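Local coordinates for protein mannitol dehydrogenase (Helicobacter pylori, PDB 3TWO) that probably catalyses the NADP(H)-dependent interconversion of cinnamyl alcohols and their aldehydes, as a zinc-containing member of the medium-chain alcohol dehydrogenases, at residues F8-K13 / S48-W53; H20-H25 / P127-Y132; L33-Y38 / D342-F347; E55-M60 / D117-F122. All blocks are in the same frame, centred on the assembly; numbering follows the deposited sequence.

Contact 1 (F8-K13 / S48-W53); sequences FAIFSK and SAYSEW
The Tyr50 ring receives Ile10 at its edge: the methyl CD1 of Ile10 lies near the ring plane, 3.9 Å from CE2 of Tyr50, and the two side chains cross at about a right angle. Glu52 OE2, from the ring's own segment, is also at the edge and in plane. The carbonyl O of Lys13 approaches obliquely, 3.2 Å from CD2 of Tyr50. Ile10 reaches the ring because its CG1 is anti to the backbone N (chi1 179°) and CD1 extends the chain; the same methyl is 4.1 Å from CB of Ala49, whose small side chain lets the isoleucine come close to the end of helix 43-49. That helix finishes in a Schellman motif, with Ser51 at positive phi as its C-prime residue, and the turn leads on to Trp53, which touches the bound NADPH. CA of Lys13 makes a nearly straight CA-H...O contact of 3.6 Å to O of Ala49, while CB of Lys13 covers the backbone of Tyr50. The chemistry across the two segments is therefore apolar contact and a C-H...O interaction; Tyr58 OH adds hydrogen bonds to Ala49 O and Ser51 OG, beside the backbone bonds of the Schellman motif.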
loop_
_atom_site.group_PDB
_atom_site.type_symbol
_atom_site.label_atom_id
_atom_site.label_comp_id
_atom_site.label_asym_id
_atom_site.label_seq_id
_atom_site.Cartn_x
_atom_site.Cartn_y
_atom_site.Cartn_z
ATOM N N PHE B 8 25.770 -2.366 28.591
ATOM C CA PHE B 8 26.364 -3.302 27.678
ATOM C C PHE B 8 26.357 -2.664 26.307
ATOM O O PHE B 8 25.269 -2.469 25.729
ATOM C CB PHE B 8 25.582 -4.638 27.722
ATOM C CG PHE B 8 25.703 -5.314 29.053
ATOM C CD1 PHE B 8 24.737 -5.093 30.044
ATOM C CD2 PHE B 8 26.849 -6.034 29.371
ATOM C CE1 PHE B 8 24.867 -5.660 31.336
ATOM C CE2 PHE B 8 27.013 -6.595 30.668
ATOM C CZ PHE B 8 25.998 -6.413 31.640
ATOM N N ALA B 9 27.571 -2.283 25.864
ATOM C CA ALA B 9 27.820 -1.573 24.616
ATOM C C ALA B 9 28.496 -2.443 23.548
ATOM O O ALA B 9 29.318 -3.325 23.860
ATOM C CB ALA B 9 28.700 -0.254 24.849
ATOM N N ILE B 10 28.192 -2.125 22.282
ATOM C CA ILE B 10 28.931 -2.697 21.132
ATOM C C ILE B 10 29.677 -1.591 20.399
ATOM O O ILE B 10 29.126 -0.494 20.191
ATOM C CB ILE B 10 27.933 -3.463 20.219
ATOM C CG1 ILE B 10 28.646 -4.060 18.998
ATOM C CG2 ILE B 10 26.715 -2.553 19.833
ATOM C CD1 ILE B 10 27.694 -4.888 18.078
ATOM N N PHE B 11 30.936 -1.822 20.033
ATOM C CA PHE B 11 31.735 -0.719 19.517
ATOM C C PHE B 11 31.852 -0.609 18.005
ATOM O O PHE B 11 32.397 0.393 17.483
ATOM C CB PHE B 11 33.126 -0.778 20.096
ATOM C CG PHE B 11 33.247 -0.049 21.393
ATOM C CD1 PHE B 11 32.638 -0.570 22.560
ATOM C CD2 PHE B 11 33.941 1.181 21.458
ATOM C CE1 PHE B 11 32.737 0.108 23.793
ATOM C CE2 PHE B 11 34.045 1.876 22.687
ATOM C CZ PHE B 11 33.439 1.320 23.870
ATOM N N SER B 12 31.471 -1.665 17.314
ATOM C CA SER B 12 31.334 -1.606 15.881
ATOM C C SER B 12 30.539 -2.848 15.480
ATOM O O SER B 12 30.290 -3.719 16.294
ATOM C CB SER B 12 32.664 -1.564 15.162
ATOM O OG SER B 12 33.220 -2.850 15.153
ATOM N N LYS B 13 30.166 -2.915 14.218
ATOM C CA LYS B 13 29.113 -3.818 13.771
ATOM C C LYS B 13 29.495 -5.287 13.897
ATOM O O LYS B 13 28.637 -6.119 13.960
ATOM C CB LYS B 13 28.806 -3.517 12.303
ATOM C CG LYS B 13 29.994 -3.932 11.410
ATOM C CD LYS B 13 30.073 -3.175 10.154
ATOM C CE LYS B 13 29.027 -3.574 9.218
ATOM N NZ LYS B 13 29.643 -3.129 7.966
ATOM N N SER B 48 20.128 -2.595 14.430
ATOM C CA SER B 48 20.871 -1.342 14.653
ATOM C C SER B 48 22.302 -1.655 15.005
ATOM O O SER B 48 23.241 -1.090 14.378
ATOM C CB SER B 48 20.265 -0.444 15.739
ATOM O OG SER B 48 18.857 -0.358 15.591
ATOM N N ALA B 49 22.478 -2.583 15.947
ATOM C CA ALA B 49 23.833 -2.983 16.416
ATOM C C ALA B 49 24.736 -3.374 15.263
ATOM O O ALA B 49 25.964 -3.084 15.278
ATOM C CB ALA B 49 23.755 -4.131 17.419
ATOM N N TYR B 50 24.138 -4.017 14.245
ATOM C CA TYR B 50 24.924 -4.512 13.164
ATOM C C TYR B 50 24.907 -3.609 11.965
ATOM O O TYR B 50 25.382 -4.002 10.942
ATOM C CB TYR B 50 24.414 -5.897 12.787
ATOM C CG TYR B 50 24.706 -6.923 13.854
ATOM C CD1 TYR B 50 24.131 -8.200 13.802
ATOM C CD2 TYR B 50 25.579 -6.612 14.927
ATOM C CE1 TYR B 50 24.404 -9.159 14.812
ATOM C CE2 TYR B 50 25.882 -7.577 15.939
ATOM C CZ TYR B 50 25.289 -8.818 15.870
ATOM O OH TYR B 50 25.593 -9.724 16.845
ATOM N N SER B 51 24.307 -2.420 12.065
ATOM C CA SER B 51 24.268 -1.534 10.890
ATOM C C SER B 51 23.552 -2.154 9.673
ATOM O O SER B 51 24.023 -2.039 8.553
ATOM C CB SER B 51 25.710 -1.091 10.501
ATOM O OG SER B 51 26.235 -0.311 11.594
ATOM N N GLU B 52 22.406 -2.784 9.891
ATOM C CA GLU B 52 21.719 -3.498 8.796
ATOM C C GLU B 52 20.809 -2.565 8.043
ATOM O O GLU B 52 20.367 -2.874 6.928
ATOM C CB GLU B 52 20.955 -4.737 9.345
ATOM C CG GLU B 52 21.966 -5.870 9.660
ATOM C CD GLU B 52 21.365 -7.130 10.343
ATOM O OE1 GLU B 52 20.170 -7.172 10.731
ATOM O OE2 GLU B 52 22.133 -8.097 10.508
ATOM N N TRP B 53 20.490 -1.437 8.675
ATOM C CA TRP B 53 19.581 -0.446 8.094
ATOM C C TRP B 53 20.338 0.758 7.554
ATOM O O TRP B 53 19.944 1.350 6.581
ATOM C CB TRP B 53 18.646 0.073 9.145
ATOM C CG TRP B 53 17.646 -0.918 9.667
ATOM C CD1 TRP B 53 17.179 -2.060 9.044
ATOM C CD2 TRP B 53 16.961 -0.814 10.909
ATOM N NE1 TRP B 53 16.225 -2.698 9.863
ATOM C CE2 TRP B 53 16.062 -1.942 11.004
ATOM C CE3 TRP B 53 17.006 0.110 11.960
ATOM C CZ2 TRP B 53 15.232 -2.160 12.130
ATOM C CZ3 TRP B 53 16.139 -0.105 13.097
ATOM C CH2 TRP B 53 15.264 -1.236 13.143
#

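Contact 2 (H20-H25 / P127-Y132); sequences HDFSRH and PHMGGY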
loop_
_atom_site.group_PDB
_atom_site.type_symbol
_atom_site.label_atom_id
_atom_site.label_comp_id
_atom_site.label_asym_id
_atom_site.label_seq_id
_atom_site.Cartn_x
_atom_site.Cartn_y
_atom_site.Cartn_z
ATOM N N HIS B 20 30.228 -1.303 29.778
ATOM C CA HIS B 20 30.688 0.009 29.372
ATOM C C HIS B 20 30.186 0.983 30.423
ATOM O O HIS B 20 28.974 0.991 30.752
ATOM C CB HIS B 20 30.096 0.313 27.985
ATOM C CG HIS B 20 30.436 1.666 27.437
ATOM N ND1 HIS B 20 31.737 2.102 27.266
ATOM C CD2 HIS B 20 29.641 2.665 26.969
ATOM C CE1 HIS B 20 31.730 3.326 26.755
ATOM N NE2 HIS B 20 30.468 3.686 26.556
ATOM N N ASP B 21 31.118 1.768 30.971
ATOM C CA ASP B 21 30.801 2.896 31.823
ATOM C C ASP B 21 30.549 4.109 30.983
ATOM O O ASP B 21 31.287 4.371 30.038
ATOM C CB ASP B 21 31.999 3.233 32.740
ATOM C CG ASP B 21 32.340 2.090 33.689
ATOM O OD1 ASP B 21 31.406 1.422 34.216
ATOM O OD2 ASP B 21 33.551 1.859 33.898
ATOM N N PHE B 22 29.522 4.878 31.356
ATOM C CA PHE B 22 29.186 6.118 30.655
ATOM C C PHE B 22 28.412 7.032 31.566
ATOM O O PHE B 22 28.278 6.757 32.751
ATOM C CB PHE B 22 28.402 5.867 29.339
ATOM C CG PHE B 22 27.036 5.283 29.526
ATOM C CD1 PHE B 22 25.902 6.056 29.294
ATOM C CD2 PHE B 22 26.872 3.949 29.938
ATOM C CE1 PHE B 22 24.583 5.488 29.413
ATOM C CE2 PHE B 22 25.591 3.381 30.085
ATOM C CZ PHE B 22 24.431 4.132 29.786
ATOM N N SER B 23 27.938 8.142 31.013
ATOM C CA SER B 23 27.137 9.070 31.770
ATOM C C SER B 23 25.983 9.587 30.896
ATOM O O SER B 23 26.051 9.587 29.644
ATOM C CB SER B 23 28.014 10.222 32.332
ATOM O OG SER B 23 28.334 11.116 31.278
ATOM N N ARG B 24 24.914 10.002 31.551
ATOM C CA ARG B 24 23.764 10.591 30.839
ATOM C C ARG B 24 23.576 12.036 31.294
ATOM O O ARG B 24 24.117 12.434 32.326
ATOM C CB ARG B 24 22.506 9.810 31.183
ATOM C CG ARG B 24 22.539 8.344 30.796
ATOM C CD ARG B 24 21.284 7.630 31.300
ATOM N NE ARG B 24 21.148 6.241 30.828
ATOM C CZ ARG B 24 20.822 5.832 29.585
ATOM N NH1 ARG B 24 20.662 6.709 28.579
ATOM N NH2 ARG B 24 20.649 4.518 29.348
ATOM N N HIS B 25 22.781 12.809 30.544
ATOM C CA HIS B 25 22.421 14.168 30.977
ATOM C C HIS B 25 21.806 14.239 32.407
ATOM O O HIS B 25 21.118 13.314 32.870
ATOM C CB HIS B 25 21.500 14.867 29.948
ATOM C CG HIS B 25 20.097 14.331 29.893
ATOM N ND1 HIS B 25 19.641 13.537 28.845
ATOM C CD2 HIS B 25 19.020 14.556 30.691
ATOM C CE1 HIS B 25 18.351 13.281 29.022
ATOM N NE2 HIS B 25 17.951 13.891 30.124
ATOM N N PRO B 127 25.035 11.292 21.620
ATOM C CA PRO B 127 24.358 10.038 21.248
ATOM C C PRO B 127 23.476 9.518 22.397
ATOM O O PRO B 127 23.948 9.490 23.526
ATOM C CB PRO B 127 25.528 9.086 20.968
ATOM C CG PRO B 127 26.809 9.894 21.155
ATOM C CD PRO B 127 26.464 11.095 21.942
ATOM N N HIS B 128 22.201 9.155 22.144
ATOM C CA HIS B 128 21.382 8.627 23.248
ATOM C C HIS B 128 21.692 7.137 23.472
ATOM O O HIS B 128 21.965 6.416 22.513
ATOM C CB HIS B 128 19.859 8.821 23.075
ATOM C CG HIS B 128 19.144 8.771 24.390
ATOM N ND1 HIS B 128 19.003 9.883 25.199
ATOM C CD2 HIS B 128 18.647 7.731 25.097
ATOM C CE1 HIS B 128 18.430 9.533 26.337
ATOM N NE2 HIS B 128 18.191 8.233 26.294
ATOM N N MET B 129 21.682 6.703 24.730
ATOM C CA MET B 129 22.050 5.326 25.092
ATOM C C MET B 129 20.800 4.603 25.560
ATOM O O MET B 129 20.007 5.169 26.295
ATOM C CB MET B 129 23.069 5.293 26.226
ATOM C CG MET B 129 24.460 5.887 25.861
ATOM S SD MET B 129 25.225 5.009 24.473
ATOM C CE MET B 129 25.395 6.309 23.265
ATOM N N GLY B 130 20.661 3.336 25.186
ATOM C CA GLY B 130 19.423 2.604 25.421
ATOM C C GLY B 130 19.276 1.897 26.754
ATOM O O GLY B 130 19.915 2.269 27.785
ATOM N N GLY B 131 18.473 0.833 26.705
ATOM C CA GLY B 131 17.989 0.166 27.875
ATOM C C GLY B 131 18.834 -0.973 28.391
ATOM O O GLY B 131 18.545 -1.460 29.495
ATOM N N TYR B 132 19.896 -1.402 27.659
ATOM C CA TYR B 132 20.817 -2.434 28.238
ATOM C C TYR B 132 21.748 -1.802 29.277
ATOM O O TYR B 132 22.953 -1.838 29.126
ATOM C CB TYR B 132 21.719 -3.160 27.193
ATOM C CG TYR B 132 21.065 -3.865 26.033
ATOM C CD1 TYR B 132 19.665 -4.107 25.985
ATOM C CD2 TYR B 132 21.842 -4.315 24.987
ATOM C CE1 TYR B 132 19.071 -4.769 24.862
ATOM C CE2 TYR B 132 21.244 -5.038 23.863
ATOM C CZ TYR B 132 19.878 -5.228 23.808
ATOM O OH TYR B 132 19.319 -5.846 22.684
#
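Arg24 holds the 127-132 loop by its backbone carbonyls. NH1 donates to O of Met129 at 2.8 Å with an angle of 159°, and NH2 reaches the same oxygen at 3.2 Å, so two nitrogens grip one acceptor end-on. The oxygen lies in the guanidinium plane, but both nitrogens approach it from one face of its carbonyl plane: NH1 is tilted from that plane and NH2 stands well above it. NH2 also makes a weak bond of 2.8 Å to O of Gly130, and Ser133 OG is a further partner of both NH2 and that oxygen. Arginine suits the place because its chain, extended from CG to NE, carries several donors to adjacent carbonyls of a loop.

Outside this polar centre, Phe22 sets the edge of its ring on a face of the guanidinium, with CE1 3.7 Å above the plane and over its centre. The phenyl ring also packs against Met129: CE1 of Phe22 is 3.5 Å from CB of Met129, and CG of Met129 lies close to both CE1 and CD1. Bends at chi2 and chi3 of the methionine leave SD 5.2 Å from the ring centroid, an oblique Met-aromatic contact.

Strand 18-24, which supplies Arg24 and Phe22, pairs with strand 3-9 in a two-stranded antiparallel sheet. The loop it holds runs between strands 126-127 and 135-139, and the arginine and His128 side chains both touch Ile136 on the latter.

Contact 3 (L33-Y38 / D342-F347); sequences LIDILY and DMKKSF
Lys344 and Met343, in the first turn of the C-terminal helix 343-346, lie against strand 31-40 of the mixed sheet, where Leu37 and Tyr38 form a classic beta bulge opposite Ala67. Tyr38 makes an antiparallel, non-hydrogen-bonded pair with Asp342, the last residue of strand 338-342, and Met343 N donates to O of Leu37 at 2.9 Å.

The Lys344 side chain can be followed along the strand. From CB, CG sits anti to the carbonyl carbon (chi1 -82°) and meets CD2 of Leu37 at 4.0 Å, an aliphatic contact between chains that cross obliquely. Bends at chi2 and chi3 set CD and CE, with CE 4.3 Å from O of Ile36. A further bend at chi4 sets NZ, 3.5 Å from OD2 of Asp35 in a salt bridge; that oxygen also has a long, weak ion pair with Lys71. A lysine suits this route because its methylenes pack against leucine while its charge meets the aspartate.

Met343 points its CB toward strand 31-40, close to the carbonyl O of Ile36. Asp342 serves as N-cap: its OD1 accepts from Lys345 N, a role well matched to a short acidic side chain. The Tyr38 ring lies beside that carboxylate, pointing the same way, with the two planes 53° apart. Of its atoms, CD2 of Tyr38 approaches CA of Asp342 at 4.0 Å.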
loop_
_atom_site.group_PDB
_atom_site.type_symbol
_atom_site.label_atom_id
_atom_site.label_comp_id
_atom_site.label_asym_id
_atom_site.label_seq_id
_atom_site.Cartn_x
_atom_site.Cartn_y
_atom_site.Cartn_z
ATOM N N LEU B 33 14.605 10.088 36.627
ATOM C CA LEU B 33 15.710 9.119 36.640
ATOM C C LEU B 33 15.095 7.786 37.010
ATOM O O LEU B 33 14.497 7.643 38.078
ATOM C CB LEU B 33 16.729 9.513 37.732
ATOM C CG LEU B 33 17.837 8.537 38.115
ATOM C CD1 LEU B 33 18.525 8.045 36.889
ATOM C CD2 LEU B 33 18.853 9.193 39.140
ATOM N N ILE B 34 15.237 6.817 36.123
ATOM C CA ILE B 34 14.653 5.515 36.277
ATOM C C ILE B 34 15.763 4.527 36.484
ATOM O O ILE B 34 16.725 4.490 35.699
ATOM C CB ILE B 34 13.864 5.160 35.005
ATOM C CG1 ILE B 34 12.638 6.106 34.855
ATOM C CG2 ILE B 34 13.518 3.658 35.011
ATOM C CD1 ILE B 34 11.926 6.076 33.469
ATOM N N ASP B 35 15.652 3.738 37.545
ATOM C CA ASP B 35 16.475 2.549 37.717
ATOM C C ASP B 35 15.851 1.428 36.894
ATOM O O ASP B 35 14.695 1.085 37.115
ATOM C CB ASP B 35 16.487 2.075 39.186
ATOM C CG ASP B 35 17.715 2.526 39.929
ATOM O OD1 ASP B 35 18.288 3.587 39.598
ATOM O OD2 ASP B 35 18.115 1.805 40.876
ATOM N N ILE B 36 16.629 0.835 36.007
ATOM C CA ILE B 36 16.121 -0.168 35.067
ATOM C C ILE B 36 16.173 -1.580 35.677
ATOM O O ILE B 36 17.232 -2.036 36.121
ATOM C CB ILE B 36 16.895 -0.119 33.767
ATOM C CG1 ILE B 36 16.649 1.223 33.060
ATOM C CG2 ILE B 36 16.508 -1.292 32.833
ATOM C CD1 ILE B 36 17.438 1.377 31.745
ATOM N N LEU B 37 15.024 -2.251 35.727
ATOM C CA LEU B 37 14.922 -3.596 36.335
ATOM C C LEU B 37 14.963 -4.662 35.229
ATOM O O LEU B 37 15.710 -5.662 35.326
ATOM C CB LEU B 37 13.660 -3.726 37.242
ATOM C CG LEU B 37 13.474 -2.830 38.510
ATOM C CD1 LEU B 37 12.556 -3.531 39.512
ATOM C CD2 LEU B 37 14.713 -2.573 39.212
ATOM N N TYR B 38 14.208 -4.451 34.160
ATOM C CA TYR B 38 14.158 -5.400 33.040
ATOM C C TYR B 38 14.291 -4.704 31.696
ATOM O O TYR B 38 13.745 -3.594 31.508
ATOM C CB TYR B 38 12.878 -6.230 33.074
ATOM C CG TYR B 38 12.774 -7.021 34.389
ATOM C CD1 TYR B 38 12.048 -6.505 35.492
ATOM C CD2 TYR B 38 13.468 -8.243 34.550
ATOM C CE1 TYR B 38 11.967 -7.214 36.747
ATOM C CE2 TYR B 38 13.407 -8.970 35.788
ATOM C CZ TYR B 38 12.659 -8.418 36.872
ATOM O OH TYR B 38 12.575 -9.098 38.038
ATOM N N ASP B 342 17.681 -9.441 33.002
ATOM C CA ASP B 342 17.417 -9.087 34.376
ATOM C C ASP B 342 18.578 -8.177 34.805
ATOM O O ASP B 342 19.703 -8.630 35.076
ATOM C CB ASP B 342 17.215 -10.378 35.197
ATOM C CG ASP B 342 17.214 -10.141 36.685
ATOM O OD1 ASP B 342 17.608 -9.063 37.150
ATOM O OD2 ASP B 342 16.851 -11.086 37.378
ATOM N N MET B 343 18.305 -6.872 34.755
ATOM C CA MET B 343 19.342 -5.885 34.881
ATOM C C MET B 343 19.954 -5.795 36.282
ATOM O O MET B 343 21.186 -5.661 36.413
ATOM C CB MET B 343 18.886 -4.504 34.400
ATOM C CG MET B 343 20.046 -3.615 34.053
ATOM S SD MET B 343 20.898 -4.207 32.554
ATOM C CE MET B 343 19.546 -4.756 31.577
ATOM N N LYS B 344 19.115 -5.887 37.306
ATOM C CA LYS B 344 19.652 -5.977 38.656
ATOM C C LYS B 344 20.679 -7.087 38.810
ATOM O O LYS B 344 21.740 -6.867 39.404
ATOM C CB LYS B 344 18.543 -6.232 39.677
ATOM C CG LYS B 344 17.783 -5.022 40.130
ATOM C CD LYS B 344 18.673 -4.035 40.897
ATOM C CE LYS B 344 18.847 -2.737 40.083
ATOM N NZ LYS B 344 18.895 -1.626 41.047
ATOM N N LYS B 345 20.371 -8.290 38.338
ATOM C CA LYS B 345 21.320 -9.393 38.562
ATOM C C LYS B 345 22.563 -9.238 37.687
ATOM O O LYS B 345 23.630 -9.707 38.040
ATOM C CB LYS B 345 20.729 -10.753 38.277
ATOM C CG LYS B 345 19.589 -11.192 39.123
ATOM C CD LYS B 345 19.514 -12.764 39.036
ATOM C CE LYS B 345 18.109 -13.344 39.336
ATOM N NZ LYS B 345 17.727 -13.332 40.791
ATOM N N SER B 346 22.415 -8.600 36.546
ATOM C CA SER B 346 23.535 -8.379 35.675
ATOM C C SER B 346 24.516 -7.468 36.334
ATOM O O SER B 346 25.703 -7.616 36.103
ATOM C CB SER B 346 23.104 -7.794 34.319
ATOM O OG SER B 346 22.257 -8.696 33.633
ATOM N N PHE B 347 24.046 -6.556 37.186
ATOM C CA PHE B 347 24.973 -5.634 37.843
ATOM C C PHE B 347 25.298 -5.849 39.285
ATOM O O PHE B 347 25.632 -4.905 39.941
ATOM C CB PHE B 347 24.625 -4.157 37.594
ATOM C CG PHE B 347 24.898 -3.730 36.196
ATOM C CD1 PHE B 347 26.214 -3.727 35.696
ATOM C CD2 PHE B 347 23.847 -3.385 35.357
ATOM C CE1 PHE B 347 26.481 -3.367 34.341
ATOM C CE2 PHE B 347 24.080 -3.008 34.038
ATOM C CZ PHE B 347 25.413 -3.001 33.510
#

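Contact 4 (E55-M60 / D117-F122); sequences EGIYPM and DCLDSF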
loop_
_atom_site.group_PDB
_atom_site.type_symbol
_atom_site.label_atom_id
_atom_site.label_comp_id
_atom_site.label_asym_id
_atom_site.label_seq_id
_atom_site.Cartn_x
_atom_site.Cartn_y
_atom_site.Cartn_z
ATOM N N GLU B 55 24.399 3.053 8.731
ATOM C CA GLU B 55 25.590 3.129 9.486
ATOM C C GLU B 55 25.250 3.505 10.927
ATOM O O GLU B 55 24.615 4.521 11.164
ATOM C CB GLU B 55 26.430 4.210 8.844
ATOM C CG GLU B 55 27.132 3.742 7.607
ATOM C CD GLU B 55 28.321 2.904 7.988
ATOM O OE1 GLU B 55 28.201 1.655 8.041
ATOM O OE2 GLU B 55 29.380 3.512 8.292
ATOM N N GLY B 56 25.680 2.709 11.897
ATOM C CA GLY B 56 25.294 2.992 13.280
ATOM C C GLY B 56 26.153 4.031 13.972
ATOM O O GLY B 56 27.270 4.343 13.564
ATOM N N ILE B 57 25.625 4.569 15.058
ATOM C CA ILE B 57 26.410 5.430 15.956
ATOM C C ILE B 57 26.985 4.529 17.066
ATOM O O ILE B 57 26.208 3.976 17.868
ATOM C CB ILE B 57 25.517 6.612 16.521
ATOM C CG1 ILE B 57 24.971 7.489 15.376
ATOM C CG2 ILE B 57 26.343 7.498 17.545
ATOM C CD1 ILE B 57 23.569 8.154 15.691
ATOM N N TYR B 58 28.321 4.434 17.127
ATOM C CA TYR B 58 29.092 3.582 18.049
ATOM C C TYR B 58 29.974 4.434 18.944
ATOM O O TYR B 58 30.481 5.429 18.473
ATOM C CB TYR B 58 30.020 2.621 17.257
ATOM C CG TYR B 58 29.228 1.664 16.391
ATOM C CD1 TYR B 58 29.126 1.858 14.994
ATOM C CD2 TYR B 58 28.557 0.574 16.982
ATOM C CE1 TYR B 58 28.370 0.967 14.217
ATOM C CE2 TYR B 58 27.810 -0.300 16.217
ATOM C CZ TYR B 58 27.701 -0.083 14.841
ATOM O OH TYR B 58 26.949 -0.984 14.124
ATOM N N PRO B 59 30.168 4.057 20.236
ATOM C CA PRO B 59 29.611 2.910 20.934
ATOM C C PRO B 59 28.090 2.972 21.135
ATOM O O PRO B 59 27.505 4.053 21.498
ATOM C CB PRO B 59 30.319 2.911 22.294
ATOM C CG PRO B 59 30.721 4.327 22.553
ATOM C CD PRO B 59 30.974 4.932 21.134
ATOM N N MET B 60 27.449 1.843 20.914
ATOM C CA MET B 60 25.982 1.822 20.907
ATOM C C MET B 60 25.454 0.987 22.050
ATOM O O MET B 60 25.962 -0.103 22.329
ATOM C CB MET B 60 25.462 1.233 19.615
ATOM C CG MET B 60 23.922 1.182 19.489
ATOM S SD MET B 60 23.301 0.435 17.935
ATOM C CE MET B 60 24.136 1.433 16.694
ATOM N N ASP B 117 21.044 4.645 19.233
ATOM C CA ASP B 117 21.414 4.853 17.840
ATOM C C ASP B 117 20.768 6.161 17.303
ATOM O O ASP B 117 20.128 6.142 16.247
ATOM C CB ASP B 117 20.971 3.653 16.958
ATOM C CG ASP B 117 21.734 3.590 15.659
ATOM O OD1 ASP B 117 22.713 4.358 15.524
ATOM O OD2 ASP B 117 21.404 2.775 14.788
ATOM N N CYS B 118 20.917 7.264 18.025
ATOM C CA CYS B 118 20.244 8.496 17.623
ATOM C C CYS B 118 20.810 9.619 18.478
ATOM O O CYS B 118 20.927 9.472 19.698
ATOM C CB CYS B 118 18.716 8.366 17.825
ATOM S SG CYS B 118 17.663 9.795 17.255
ATOM N N LEU B 119 21.175 10.721 17.833
ATOM C CA LEU B 119 21.696 11.922 18.483
ATOM C C LEU B 119 20.533 12.617 19.199
ATOM O O LEU B 119 19.390 12.616 18.712
ATOM C CB LEU B 119 22.341 12.805 17.395
ATOM C CG LEU B 119 23.544 12.247 16.599
ATOM C CD1 LEU B 119 24.164 13.402 15.725
ATOM C CD2 LEU B 119 24.713 11.635 17.492
ATOM N N ASP B 120 20.792 13.111 20.397
ATOM C CA ASP B 120 19.772 13.730 21.232
ATOM C C ASP B 120 19.853 15.247 21.034
ATOM O O ASP B 120 20.560 15.917 21.782
ATOM C CB ASP B 120 20.046 13.406 22.720
ATOM C CG ASP B 120 18.971 13.995 23.673
ATOM O OD1 ASP B 120 18.072 14.763 23.232
ATOM O OD2 ASP B 120 19.000 13.681 24.875
ATOM N N SER B 121 19.100 15.783 20.077
ATOM C CA SER B 121 19.095 17.243 19.781
ATOM C C SER B 121 18.647 18.091 20.959
ATOM O O SER B 121 18.844 19.280 20.956
ATOM C CB SER B 121 18.241 17.578 18.556
ATOM O OG SER B 121 16.842 17.397 18.828
ATOM N N PHE B 122 18.053 17.469 21.981
ATOM C CA PHE B 122 17.684 18.207 23.192
ATOM C C PHE B 122 18.841 18.332 24.169
ATOM O O PHE B 122 18.757 19.110 25.084
ATOM C CB PHE B 122 16.440 17.580 23.834
ATOM C CG PHE B 122 15.262 17.660 22.938
ATOM C CD1 PHE B 122 15.034 16.670 22.005
ATOM C CD2 PHE B 122 14.459 18.819 22.916
ATOM C CE1 PHE B 122 13.969 16.761 21.108
ATOM C CE2 PHE B 122 13.366 18.905 22.022
ATOM C CZ PHE B 122 13.135 17.878 21.117
#
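Asp117 adopts left-handed backbone angles (phi 52°, psi 50°), uncommon outside glycine though aspartate and asparagine tolerate them better than most, and uses its carboxylate to bind the backbone of the 55-60 loop. Its OD1 accepts from N of Ile57 at 3.0 Å in a nearly straight bond, met on the syn side and somewhat out of the carboxylate plane. CG of Asp117 is anti to its own backbone N (chi1 -160°), which directs the group at the loop. An aspartate is well suited here, its short side chain offering an acceptor to a main-chain N-H.

Met60 covers the carboxylate with its methyl: CE of Met60 lies 3.4 Å from CG of Asp117 and almost as near to both oxygens. The chain is extended as far as SD and bends at chi3, bringing CE over the acid. Gly56 has no CB, and the methyl of Met60 lies close to where one would stand. Ile57 extends along the second segment, its CD1 3.6 Å from N of Cys118 and 4.1 Å from CD2 of Leu119, so a branched aliphatic residue covers the backbone and meets the exposed Leu119.

The 55-60 loop links helix 43-49 to strand 65-73, and Ser48 of that helix touches both Met60 and Asp117. The 117-122 segment includes the short, weakly bonded strand 119-120, antiparallel to strand 126-127.

In the fold
The centres of contacts 1, 2 and 4 lie 10 to 14 Å apart; that of contact 3 is 13 Å from contact 2, 21 Å from contact 1 and 22 Å from contact 4, which it does not touch. Strands 3-9 and 18-24 join contacts 1 and 2 in one two-stranded sheet, while contact 3 belongs to the mixed sheet. Along the chain, contact 1 closes before contact 4 opens, contact 4 is nested within contacts 2 and 3, and contacts 1, 2 and 3 interlock. His128 N to Cys118 O links contacts 2 and 4, and Phe8 meets Phe347 of contact 3. The C-terminal helix is thus tied to N-terminal strand 3-9 and, through strand 31-40, to the GroES-like region.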